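Local coordinates for glucan-binding protein C, GbpC (Streptococcus mutans UA159, PDB 5UQZ) that binds glucan and calcium and, as a wall-anchored surface protein, probably mediates both sucrose-dependent and sucrose-independent adherence of the bacterium, at residues I67-A72 with D137-S142; S150-N155 with I201-E206; S224-T229 with D282-V287. All coordinates share one frame; numbering follows the deposited sequence.

Overall arrangement
Past the long N-terminal helix 3-51, the chain enters the beta-supersandwich, and all three contacts lie in the region of the glucan-binding protein C family. Contact 1 closes first, joining the loop before strand 73-77 to the loop after strand 132-137, two strands that pair in the large antiparallel sheet. Contact 2 follows at once and pairs strands 151-160 and 194-204 of that sheet; the two contacts touch where I139 CG1 packs on the backbone of S150 and K151. Contact 3, its centre about 27 and 29 Å from those of contacts 1 and 2, ties the turn leading into strand 227-230 to the long loop before strand 303-306 beside calcium. The contacts run in series, without nesting or crossing.

Contact 1: I67-A72 with D137-S142; sequences INEPEA and DNIVNS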
loop_
_atom_site.group_PDB
_atom_site.type_symbol
_atom_site.label_atom_id
_atom_site.label_comp_id
_atom_site.label_asym_id
_atom_site.label_seq_id
_atom_site.Cartn_x
_atom_site.Cartn_y
_atom_site.Cartn_z
ATOM N N ILE A 67 6.644 8.882 -9.829
ATOM C CA ILE A 67 6.528 8.804 -8.380
ATOM C C ILE A 67 5.760 9.919 -7.746
ATOM O O ILE A 67 5.190 9.739 -6.662
ATOM C CB ILE A 67 7.871 8.623 -7.698
ATOM C CG1 ILE A 67 7.717 8.482 -6.189
ATOM C CG2 ILE A 67 8.715 9.664 -8.016
ATOM C CD1 ILE A 67 6.543 7.445 -5.819
ATOM N N ASN A 68 5.755 11.078 -8.346
ATOM C CA ASN A 68 5.152 12.243 -7.680
ATOM C C ASN A 68 4.586 13.147 -8.761
ATOM O O ASN A 68 5.377 13.694 -9.509
ATOM C CB ASN A 68 6.337 12.935 -6.913
ATOM C CG ASN A 68 6.041 14.318 -6.354
ATOM O OD1 ASN A 68 5.074 14.508 -5.620
ATOM N ND2 ASN A 68 6.962 15.281 -6.618
ATOM N N GLU A 69 3.259 13.314 -8.843
ATOM C CA GLU A 69 2.663 14.187 -9.857
ATOM C C GLU A 69 1.583 15.018 -9.196
ATOM O O GLU A 69 0.379 14.853 -9.436
ATOM C CB GLU A 69 2.128 13.376 -11.043
ATOM C CG GLU A 69 3.272 12.793 -11.900
ATOM C CD GLU A 69 4.151 13.876 -12.549
ATOM O OE1 GLU A 69 3.780 15.075 -12.578
ATOM O OE2 GLU A 69 5.251 13.520 -13.059
ATOM N N PRO A 70 1.993 15.969 -8.347
ATOM C CA PRO A 70 1.020 16.680 -7.514
ATOM C C PRO A 70 0.256 17.757 -8.264
ATOM O O PRO A 70 -0.679 18.333 -7.705
ATOM C CB PRO A 70 1.897 17.303 -6.396
ATOM C CG PRO A 70 3.203 17.520 -7.074
ATOM C CD PRO A 70 3.379 16.356 -8.047
ATOM N N GLU A 71 0.603 18.038 -9.516
ATOM C CA GLU A 71 -0.088 19.032 -10.334
ATOM C C GLU A 71 -1.044 18.396 -11.324
ATOM O O GLU A 71 -1.653 19.125 -12.100
ATOM C CB GLU A 71 0.926 19.903 -11.125
ATOM C CG GLU A 71 1.974 20.519 -10.247
ATOM C CD GLU A 71 3.016 21.313 -11.011
ATOM O OE1 GLU A 71 2.725 21.900 -12.073
ATOM O OE2 GLU A 71 4.162 21.399 -10.519
ATOM N N ALA A 72 -1.138 17.076 -11.351
ATOM C CA ALA A 72 -1.884 16.426 -12.429
ATOM C C ALA A 72 -3.375 16.742 -12.312
ATOM O O ALA A 72 -3.908 16.953 -11.213
ATOM C CB ALA A 72 -1.653 14.929 -12.387
ATOM N N ASP A 137 -3.289 14.619 -17.052
ATOM C CA ASP A 137 -2.276 15.438 -17.693
ATOM C C ASP A 137 -1.800 16.514 -16.743
ATOM O O ASP A 137 -2.146 16.503 -15.569
ATOM C CB ASP A 137 -2.567 15.821 -19.130
ATOM C CG ASP A 137 -3.776 16.641 -19.234
ATOM O OD1 ASP A 137 -4.352 16.993 -18.232
ATOM O OD2 ASP A 137 -4.150 17.013 -20.347
ATOM N N ASN A 138 -0.951 17.422 -17.243
ATOM C CA ASN A 138 -0.072 18.240 -16.394
ATOM C C ASN A 138 0.882 17.345 -15.590
ATOM O O ASN A 138 0.889 17.328 -14.356
ATOM C CB ASN A 138 -0.820 19.239 -15.493
ATOM C CG ASN A 138 0.039 20.433 -15.172
ATOM O OD1 ASN A 138 1.153 20.552 -15.631
ATOM N ND2 ASN A 138 -0.545 21.422 -14.546
ATOM N N ILE A 139 1.687 16.584 -16.354
ATOM C CA ILE A 139 2.674 15.623 -15.823
ATOM C C ILE A 139 4.018 16.315 -15.952
ATOM O O ILE A 139 4.445 16.693 -17.063
ATOM C CB ILE A 139 2.650 14.324 -16.633
ATOM C CG1 ILE A 139 1.229 13.745 -16.756
ATOM C CG2 ILE A 139 3.605 13.324 -16.002
ATOM C CD1 ILE A 139 0.500 13.528 -15.466
ATOM N N VAL A 140 4.671 16.526 -14.789
ATOM C CA VAL A 140 5.805 17.437 -14.735
ATOM C C VAL A 140 7.100 16.786 -14.310
ATOM O O VAL A 140 8.166 17.368 -14.591
ATOM C CB VAL A 140 5.514 18.666 -13.835
ATOM C CG1 VAL A 140 4.261 19.351 -14.273
ATOM C CG2 VAL A 140 5.498 18.338 -12.350
ATOM N N ASN A 141 7.068 15.605 -13.672
ATOM C CA ASN A 141 8.249 15.005 -13.028
ATOM C C ASN A 141 8.610 13.657 -13.601
ATOM O O ASN A 141 9.501 13.029 -13.017
ATOM C CB ASN A 141 7.983 14.793 -11.532
ATOM C CG ASN A 141 7.824 16.092 -10.798
ATOM O OD1 ASN A 141 8.542 17.048 -11.064
ATOM N ND2 ASN A 141 6.853 16.142 -9.874
ATOM N N SER A 142 7.905 13.143 -14.593
ATOM C CA SER A 142 7.980 11.732 -14.922
ATOM C C SER A 142 8.589 11.490 -16.302
ATOM O O SER A 142 8.446 12.313 -17.219
ATOM C CB SER A 142 6.589 11.093 -14.826
ATOM O OG SER A 142 6.132 11.144 -13.481
HETATM O O HOH W 1 7.566 11.265 -10.949
HETATM O O HOH W 2 1.980 16.857 -11.751
HETATM O O HOH W 3 1.042 23.693 -13.425
#
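E69 turns its carboxylate onto V140, N141 and S142: V140 takes OE1, the others share OE2. CG stands anti to the carbonyl carbon (chi1 -71°) and the chain bends at chi2, crossing the I139 side chain at about a right angle. E69 OE1 takes the N-H of V140 at 2.8 Å in a nearly straight bond (174°). E69 OE2 accepts twice: N141 N reaches its syn lone pair, and S142 OG its anti lone pair at 2.6 Å. Beside this, N141 ND2 donates to N68 O at 2.9 Å from above the carbonyl plane, while the N68 and N141 amides lie nearly parallel, planes 11° apart. At the other end E71 and N138 set carboxylate and amide at 90°, bridged by water 3, and A72 CB meets I139 CD1 at 4.0 Å. Water 2 bridges the type I turn E69-A72 (E69 OE1, E71 N) to N138 O. Outside, D175 accepts from E69 N, and K73 forms a salt bridge with D137 where one loop enters strand 73-77 and the other leaves strand 132-137. With two backbone N-H groups, a hydroxyl and a water donating to it, the buried E69 carboxylate is probably ionised, its charge spread over both oxygens.

Contact 2: S150-N155 with I201-E206; sequences SKVKIN and IIFYDE
K151 lays its CE over the centre of the Y204 ring, 3.6 Å from the centroid and 10° off the ring normal, a CH-pi contact. The lysine chain runs extended to CD and bends at chi3 (68°), which puts CE on the ring face; NZ follows over the same face as a cation-pi partner 4.5 Å from the centroid. K153 comes to this ring differently, at its edge: CB lies near the ring plane, and CE approaches Y204 OH to 3.2 Å. Water 4 hydrogen-bonds to Y204 OH and, weakly, to K151 NZ. On the other face of the sheet V152, I154, I201 and F203 lie side by side and point the same way, with V152 CG1 and I201 CG2 3.8 Å apart.

The antiparallel pairing of strands 151-160 and 194-204 sets these side chains. K153 and I202 form a hydrogen-bonded pair, each N-H reaching the other's carbonyl at 2.8 Å between N and O. V152 with F203 and I154 with I201 are non-hydrogen-bonded pairs. Where strand 151-160 begins and 194-204 ends, S150 N donates to Y204 O, and S150 OG to D205 O at 2.7 Å, from above that carbonyl plane.

Further out, strand 132-137 continues the sheet on the far edge of 151-160, with T135 beside both lysines, while F66 sets its ring edge-to-face against F203 and packs on V152. One sheet face is thus aliphatic and aromatic; the other carries I202 and a tyrosine ring with K151 over one face and K153 at its edge. The ring's pi electrons would favour the K151 ammonium charge, which water 4 also meets, though weakly.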
loop_
_atom_site.group_PDB
_atom_site.type_symbol
_atom_site.label_atom_id
_atom_site.label_comp_id
_atom_site.label_asym_id
_atom_site.label_seq_id
_atom_site.Cartn_x
_atom_site.Cartn_y
_atom_site.Cartn_z
ATOM N N SER A 150 4.004 13.015 -20.937
ATOM C CA SER A 150 3.113 14.174 -21.035
ATOM C C SER A 150 1.724 13.897 -20.501
ATOM O O SER A 150 0.981 14.858 -20.236
ATOM C CB SER A 150 2.971 14.583 -22.497
ATOM O OG SER A 150 2.293 13.545 -23.224
ATOM N N LYS A 151 1.350 12.642 -20.356
ATOM C CA LYS A 151 -0.027 12.264 -20.087
ATOM C C LYS A 151 0.001 10.807 -19.694
ATOM O O LYS A 151 0.890 10.059 -20.141
ATOM C CB LYS A 151 -0.845 12.466 -21.406
ATOM C CG LYS A 151 -2.284 12.038 -21.355
ATOM C CD LYS A 151 -3.015 12.477 -22.609
ATOM C CE LYS A 151 -2.585 11.790 -23.865
ATOM N NZ LYS A 151 -3.480 12.228 -25.016
ATOM N N VAL A 152 -0.969 10.395 -18.893
ATOM C CA VAL A 152 -1.134 9.005 -18.506
ATOM C C VAL A 152 -2.606 8.681 -18.708
ATOM O O VAL A 152 -3.463 9.470 -18.317
ATOM C CB VAL A 152 -0.740 8.745 -17.020
ATOM C CG1 VAL A 152 -0.772 7.267 -16.695
ATOM C CG2 VAL A 152 0.663 9.344 -16.723
ATOM N N LYS A 153 -2.902 7.500 -19.255
ATOM C CA LYS A 153 -4.269 7.002 -19.268
ATOM C C LYS A 153 -4.330 5.742 -18.421
ATOM O O LYS A 153 -3.487 4.855 -18.591
ATOM C CB LYS A 153 -4.775 6.724 -20.689
ATOM C CG LYS A 153 -6.224 6.243 -20.718
ATOM C CD LYS A 153 -6.842 6.320 -22.120
ATOM C CE LYS A 153 -6.252 5.391 -23.117
ATOM N NZ LYS A 153 -7.156 5.391 -24.323
ATOM N N ILE A 154 -5.303 5.683 -17.516
ATOM C CA ILE A 154 -5.530 4.470 -16.741
ATOM C C ILE A 154 -6.970 4.068 -16.919
ATOM O O ILE A 154 -7.889 4.854 -16.630
ATOM C CB ILE A 154 -5.159 4.636 -15.246
ATOM C CG1 ILE A 154 -3.746 5.202 -15.111
ATOM C CG2 ILE A 154 -5.305 3.259 -14.553
ATOM C CD1 ILE A 154 -3.265 5.351 -13.664
ATOM N N ASN A 155 -7.186 2.824 -17.377
ATOM C CA ASN A 155 -8.512 2.246 -17.422
ATOM C C ASN A 155 -8.705 1.381 -16.197
ATOM O O ASN A 155 -7.782 0.684 -15.772
ATOM C CB ASN A 155 -8.639 1.372 -18.686
ATOM C CG ASN A 155 -8.616 2.190 -19.944
ATOM O OD1 ASN A 155 -8.856 3.402 -19.923
ATOM N ND2 ASN A 155 -8.243 1.573 -21.044
ATOM N N ILE A 201 -2.439 0.759 -17.591
ATOM C CA ILE A 201 -1.805 2.084 -17.612
ATOM C C ILE A 201 -1.095 2.277 -18.935
ATOM O O ILE A 201 -0.349 1.396 -19.385
ATOM C CB ILE A 201 -0.779 2.171 -16.469
ATOM C CG1 ILE A 201 -1.436 1.939 -15.101
ATOM C CG2 ILE A 201 -0.081 3.550 -16.521
ATOM C CD1 ILE A 201 -0.410 1.731 -13.961
ATOM N N ILE A 202 -1.308 3.441 -19.554
ATOM C CA ILE A 202 -0.603 3.801 -20.778
ATOM C C ILE A 202 0.078 5.149 -20.525
ATOM O O ILE A 202 -0.560 6.099 -20.051
ATOM C CB ILE A 202 -1.568 3.912 -21.979
ATOM C CG1 ILE A 202 -2.240 2.561 -22.272
ATOM C CG2 ILE A 202 -0.801 4.378 -23.211
ATOM C CD1 ILE A 202 -3.290 2.646 -23.323
ATOM N N PHE A 203 1.378 5.213 -20.819
ATOM C CA PHE A 203 2.138 6.452 -20.726
ATOM C C PHE A 203 2.284 7.046 -22.122
ATOM O O PHE A 203 2.478 6.319 -23.086
ATOM C CB PHE A 203 3.533 6.170 -20.150
ATOM C CG PHE A 203 3.504 5.520 -18.780
ATOM C CD1 PHE A 203 3.188 6.278 -17.640
ATOM C CD2 PHE A 203 3.787 4.172 -18.621
ATOM C CE1 PHE A 203 3.200 5.716 -16.380
ATOM C CE2 PHE A 203 3.821 3.617 -17.357
ATOM C CZ PHE A 203 3.532 4.363 -16.237
ATOM N N TYR A 204 2.285 8.381 -22.218
ATOM C CA TYR A 204 2.415 9.053 -23.506
ATOM C C TYR A 204 3.640 9.965 -23.491
ATOM O O TYR A 204 3.952 10.588 -22.460
ATOM C CB TYR A 204 1.172 9.943 -23.815
ATOM C CG TYR A 204 -0.098 9.161 -23.921
ATOM C CD1 TYR A 204 -0.791 8.730 -22.797
ATOM C CD2 TYR A 204 -0.651 8.883 -25.174
ATOM C CE1 TYR A 204 -1.970 8.015 -22.909
ATOM C CE2 TYR A 204 -1.864 8.191 -25.281
ATOM C CZ TYR A 204 -2.503 7.760 -24.135
ATOM O OH TYR A 204 -3.704 7.092 -24.201
ATOM N N ASP A 205 4.319 10.035 -24.647
ATOM C CA ASP A 205 5.463 10.900 -24.823
ATOM C C ASP A 205 5.031 12.337 -25.147
ATOM O O ASP A 205 3.844 12.667 -25.191
ATOM C CB ASP A 205 6.429 10.306 -25.839
ATOM C CG ASP A 205 5.907 10.293 -27.262
ATOM O OD1 ASP A 205 4.968 11.042 -27.622
ATOM O OD2 ASP A 205 6.448 9.510 -28.091
ATOM N N GLU A 206 6.017 13.214 -25.358
ATOM C CA GLU A 206 5.694 14.631 -25.524
ATOM C C GLU A 206 4.997 14.906 -26.829
ATOM O O GLU A 206 4.329 15.938 -26.966
ATOM C CB GLU A 206 6.920 15.520 -25.312
ATOM C CG GLU A 206 7.398 15.549 -23.807
ATOM C CD GLU A 206 6.356 16.166 -22.828
ATOM O OE1 GLU A 206 5.716 17.171 -23.170
ATOM O OE2 GLU A 206 6.206 15.656 -21.700
HETATM O O HOH W 4 -5.461 9.676 -24.324
#

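Contact 3: S224-T229 with D282-V287; sequences SLNHWT and DGWDAV. With CA (calcium ion), chain B.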
loop_
_atom_site.group_PDB
_atom_site.type_symbol
_atom_site.label_atom_id
_atom_site.label_comp_id
_atom_site.label_asym_id
_atom_site.label_seq_id
_atom_site.Cartn_x
_atom_site.Cartn_y
_atom_site.Cartn_z
ATOM N N SER A 224 2.287 -2.884 -0.082
ATOM C CA SER A 224 1.157 -2.845 0.831
ATOM C C SER A 224 0.116 -3.931 0.497
ATOM O O SER A 224 -1.089 -3.709 0.490
ATOM C CB SER A 224 0.533 -1.453 0.841
ATOM O OG SER A 224 -0.461 -1.325 1.836
ATOM N N LEU A 225 0.596 -5.174 0.308
ATOM C CA LEU A 225 -0.313 -6.302 0.080
ATOM C C LEU A 225 -0.561 -6.974 1.426
ATOM O O LEU A 225 0.017 -8.028 1.757
ATOM C CB LEU A 225 0.228 -7.250 -0.977
ATOM C CG LEU A 225 0.392 -6.615 -2.378
ATOM C CD1 LEU A 225 0.953 -7.632 -3.339
ATOM C CD2 LEU A 225 -0.893 -6.018 -2.916
ATOM N N ASN A 226 -1.474 -6.384 2.184
ATOM C CA ASN A 226 -1.720 -6.862 3.543
ATOM C C ASN A 226 -2.460 -8.193 3.563
ATOM O O ASN A 226 -3.380 -8.395 2.771
ATOM C CB ASN A 226 -2.607 -5.858 4.313
ATOM C CG ASN A 226 -2.040 -4.470 4.321
ATOM O OD1 ASN A 226 -2.025 -3.820 3.280
ATOM N ND2 ASN A 226 -1.522 -4.018 5.456
ATOM N N HIS A 227 -2.078 -9.040 4.517
ATOM C CA HIS A 227 -2.854 -10.216 4.856
ATOM C C HIS A 227 -2.960 -10.206 6.375
ATOM O O HIS A 227 -1.957 -10.370 7.084
ATOM C CB HIS A 227 -2.132 -11.477 4.371
ATOM C CG HIS A 227 -2.886 -12.752 4.645
ATOM N ND1 HIS A 227 -2.507 -13.967 4.108
ATOM C CD2 HIS A 227 -4.003 -12.998 5.384
ATOM C CE1 HIS A 227 -3.362 -14.898 4.492
ATOM N NE2 HIS A 227 -4.271 -14.338 5.272
ATOM N N TRP A 228 -4.150 -9.979 6.891
ATOM C CA TRP A 228 -4.379 -10.062 8.325
ATOM C C TRP A 228 -5.456 -11.092 8.624
ATOM O O TRP A 228 -6.393 -11.258 7.835
ATOM C CB TRP A 228 -4.702 -8.702 8.963
ATOM C CG TRP A 228 -5.850 -7.831 8.412
ATOM C CD1 TRP A 228 -5.727 -6.714 7.604
ATOM C CD2 TRP A 228 -7.257 -7.975 8.672
ATOM N NE1 TRP A 228 -6.976 -6.159 7.376
ATOM C CE2 TRP A 228 -7.921 -6.912 8.015
ATOM C CE3 TRP A 228 -8.018 -8.901 9.398
ATOM C CZ2 TRP A 228 -9.310 -6.755 8.059
ATOM C CZ3 TRP A 228 -9.405 -8.737 9.438
ATOM C CH2 TRP A 228 -10.023 -7.685 8.773
ATOM N N THR A 229 -5.284 -11.805 9.736
ATOM C CA THR A 229 -6.224 -12.840 10.139
ATOM C C THR A 229 -6.622 -12.569 11.579
ATOM O O THR A 229 -5.778 -12.642 12.488
ATOM C CB THR A 229 -5.609 -14.235 9.995
ATOM O OG1 THR A 229 -5.112 -14.426 8.661
ATOM C CG2 THR A 229 -6.648 -15.287 10.269
ATOM N N ASP A 282 4.685 3.200 13.702
ATOM C CA ASP A 282 5.941 2.481 13.530
ATOM C C ASP A 282 5.788 1.195 12.734
ATOM O O ASP A 282 6.771 0.460 12.565
ATOM C CB ASP A 282 6.580 2.183 14.892
ATOM C CG ASP A 282 6.855 3.439 15.687
ATOM O OD1 ASP A 282 7.111 4.492 15.066
ATOM O OD2 ASP A 282 6.820 3.368 16.935
ATOM N N GLY A 283 4.610 0.919 12.213
ATOM C CA GLY A 283 4.409 -0.331 11.524
ATOM C C GLY A 283 4.933 -0.286 10.108
ATOM O O GLY A 283 5.128 0.789 9.513
ATOM N N TRP A 284 5.123 -1.477 9.535
ATOM C CA TRP A 284 5.701 -1.539 8.189
ATOM C C TRP A 284 4.806 -0.893 7.136
ATOM O O TRP A 284 5.308 -0.513 6.072
ATOM C CB TRP A 284 6.068 -2.983 7.802
ATOM C CG TRP A 284 4.929 -3.942 7.646
ATOM C CD1 TRP A 284 4.556 -4.902 8.534
ATOM C CD2 TRP A 284 4.032 -4.068 6.500
ATOM N NE1 TRP A 284 3.452 -5.591 8.049
ATOM C CE2 TRP A 284 3.136 -5.101 6.802
ATOM C CE3 TRP A 284 3.917 -3.415 5.258
ATOM C CZ2 TRP A 284 2.127 -5.473 5.928
ATOM C CZ3 TRP A 284 2.932 -3.779 4.409
ATOM C CH2 TRP A 284 2.028 -4.801 4.727
ATOM N N ASP A 285 3.497 -0.780 7.395
ATOM C CA ASP A 285 2.536 -0.304 6.406
ATOM C C ASP A 285 2.159 1.137 6.643
ATOM O O ASP A 285 1.230 1.628 6.004
ATOM C CB ASP A 285 1.294 -1.206 6.426
ATOM C CG ASP A 285 0.417 -1.031 5.191
ATOM O OD1 ASP A 285 0.919 -0.793 4.079
ATOM O OD2 ASP A 285 -0.827 -1.168 5.354
ATOM N N ALA A 286 2.880 1.843 7.504
ATOM C CA ALA A 286 2.526 3.232 7.769
ATOM C C ALA A 286 2.764 4.063 6.522
ATOM O O ALA A 286 3.784 3.909 5.846
ATOM C CB ALA A 286 3.395 3.782 8.906
ATOM N N VAL A 287 1.848 4.985 6.252
ATOM C CA VAL A 287 1.940 5.803 5.049
ATOM C C VAL A 287 1.596 7.242 5.391
ATOM O O VAL A 287 0.845 7.521 6.332
ATOM C CB VAL A 287 1.060 5.274 3.879
ATOM C CG1 VAL A 287 1.476 3.851 3.481
ATOM C CG2 VAL A 287 -0.429 5.323 4.238
HETATM CA CA CA B . -2.680 -2.348 1.582
HETATM O O HOH W 5 -2.658 -0.777 3.475
HETATM O O HOH W 6 -4.768 -2.447 3.067
HETATM O O HOH W 7 -4.229 -0.422 1.419
HETATM O O HOH W 8 -2.717 -1.706 -0.705
#
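S224 and N226 grip the D285 carboxylate beside the calcium site of this beta-supersandwich, where the inverse gamma turn centred on L225 leads into strand 227-230. The close part is polar. S224 OG donates to D285 OD1 at 2.7 Å, on the syn side, and N226 meets D285 tip to tip, ND2 to OD2 at 2.9 Å. That second bond is fairly straight (162°), yet ND2 stands above the carboxylate plane, the two flat groups being turned 61° apart. S224 binds calcium through both O and OG, N226 through OD1, so D285 is a second-shell residue steadying two ligands; E237 is a further ligand and Q268 accepts from N226 ND2. The aromatic flank is looser: W284 brings its six-membered rim to S224 CA, CZ3 lying 4.1 Å away, and CH2 approaches N226 ND2 obliquely. NE1 of W284 is held elsewhere, by N267 O. On the watery side, waters 5, 6, 7 and 8 complete the first shell. The negative charge of D285 would favour the proton of S224 OG pointing to it, leaving a lone pair for the metal. Water 5 links the two shells, bound to calcium at 2.5 Å and donating to D285 OD2 at 2.7 Å.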